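Local coordinates for protein aspartokinase (Synechocystis, PDB 3L76) that probably phosphorylates the beta-carboxyl group of aspartate with ATP, opening the pathway to lysine and threonine, and binds both of these amino acids, at residues A[14-17]-A[18-22]. Sequence-based numbering, arbitrary orientation.
Sequences GTVE and RIQAV
An N-cap opens helix 16-31, the crossover helix between parallel strands 3-8 and 35-40 in the amino acid kinase domain, with Thr-15 as the capping residue and Arg-18 as its partner. Threonine suits this place because its short side chain carries a hydroxyl that can turn back to the first turn, where backbone N-H groups have no carbonyl of an earlier helical turn to bond to. With chi1 at 74°, OG1 is tucked back over the Thr-15 backbone, flanked by its N and its carbonyl carbon, and accepts a nearly straight bond from Arg-18 N (3.1 Å, 166° at the hydrogen). The carbonyl of the same residue starts the regular helical pattern: Thr-15 O takes Ile-19 N at 3.0 Å, in the carbonyl plane. Val-16 O and Glu-17 O then receive Gln-20 N and Ala-21 N. The acidic Glu-17, extended in this first turn, would probably interact favourably with the helix dipole. The buried Ile-19 packs on Leu-80 and Ala-84 of helix 63-87, while Val-16 and Gln-20 meet Gln-56 of the second subunit. Arg-18 NH1 makes a weak hydrogen bond to Thr-11 O. The extended aliphatic part of Arg-18 slants across the Thr-15 side chain, Arg-18 CG lying 3.5 Å from Thr-15 OG1.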
loop_
_atom_site.group_PDB
_atom_site.type_symbol
_atom_site.label_atom_id
_atom_site.label_comp_id
_atom_site.label_asym_id
_atom_site.label_seq_id
_atom_site.Cartn_x
_atom_site.Cartn_y
_atom_site.Cartn_z
ATOM N N GLY A 14 9.009 6.872 13.696
ATOM C CA GLY A 14 7.625 7.011 14.117
ATOM C C GLY A 14 7.011 8.371 13.850
ATOM O O GLY A 14 5.797 8.486 13.679
ATOM N N THR A 15 7.848 9.402 13.825
ATOM C CA THR A 15 7.367 10.766 13.630
ATOM C C THR A 15 8.124 11.431 12.502
ATOM O O THR A 15 9.245 11.036 12.178
ATOM C CB THR A 15 7.547 11.637 14.888
ATOM O OG1 THR A 15 8.930 11.981 15.039
ATOM C CG2 THR A 15 7.053 10.909 16.130
ATOM N N VAL A 16 7.509 12.451 11.915
ATOM C CA VAL A 16 8.116 13.172 10.809
ATOM C C VAL A 16 9.433 13.783 11.251
ATOM O O VAL A 16 10.411 13.787 10.500
ATOM C CB VAL A 16 7.180 14.266 10.281
ATOM C CG1 VAL A 16 6.427 14.922 11.437
ATOM C CG2 VAL A 16 7.963 15.294 9.466
ATOM N N GLU A 17 9.453 14.281 12.482
ATOM C CA GLU A 17 10.650 14.892 13.039
ATOM C C GLU A 17 11.803 13.899 13.053
ATOM O O GLU A 17 12.914 14.210 12.614
ATOM C CB GLU A 17 10.376 15.393 14.452
ATOM C CG GLU A 17 11.542 16.125 15.084
ATOM C CD GLU A 17 11.298 16.443 16.548
ATOM O OE1 GLU A 17 12.072 17.239 17.121
ATOM O OE2 GLU A 17 10.332 15.898 17.128
ATOM N N ARG A 18 11.532 12.703 13.562
ATOM C CA ARG A 18 12.545 11.654 13.627
ATOM C C ARG A 18 13.015 11.238 12.232
ATOM O O ARG A 18 14.201 10.999 12.019
ATOM C CB ARG A 18 12.035 10.448 14.428
ATOM C CG ARG A 18 12.078 10.666 15.932
ATOM C CD ARG A 18 11.440 9.536 16.715
ATOM N NE ARG A 18 11.423 9.857 18.142
ATOM C CZ ARG A 18 10.865 9.105 19.086
ATOM N NH1 ARG A 18 10.265 7.964 18.770
ATOM N NH2 ARG A 18 10.909 9.498 20.352
ATOM N N ILE A 19 12.086 11.163 11.286
ATOM C CA ILE A 19 12.433 10.869 9.901
ATOM C C ILE A 19 13.458 11.866 9.370
ATOM O O ILE A 19 14.369 11.498 8.632
ATOM C CB ILE A 19 11.185 10.855 9.002
ATOM C CG1 ILE A 19 10.385 9.582 9.260
ATOM C CG2 ILE A 19 11.570 10.942 7.531
ATOM C CD1 ILE A 19 9.152 9.448 8.408
ATOM N N GLN A 20 13.317 13.123 9.768
ATOM C CA GLN A 20 14.229 14.165 9.319
ATOM C C GLN A 20 15.615 13.990 9.936
ATOM O O GLN A 20 16.633 14.316 9.319
ATOM C CB GLN A 20 13.666 15.541 9.665
ATOM C CG GLN A 20 12.311 15.824 9.045
ATOM C CD GLN A 20 11.781 17.187 9.430
ATOM O OE1 GLN A 20 11.652 17.506 10.619
ATOM N NE2 GLN A 20 11.476 18.010 8.425
ATOM N N ALA A 21 15.645 13.466 11.156
ATOM C CA ALA A 21 16.906 13.212 11.853
ATOM C C ALA A 21 17.745 12.112 11.199
ATOM O O ALA A 21 18.948 12.275 10.998
ATOM C CB ALA A 21 16.640 12.867 13.299
ATOM N N VAL A 22 17.117 10.988 10.878
ATOM C CA VAL A 22 17.849 9.899 10.246
ATOM C C VAL A 22 18.363 10.372 8.901
ATOM O O VAL A 22 19.525 10.166 8.560
ATOM C CB VAL A 22 17.004 8.607 10.103
ATOM C CG1 VAL A 22 15.532 8.884 10.347
ATOM C CG2 VAL A 22 17.235 7.948 8.736
#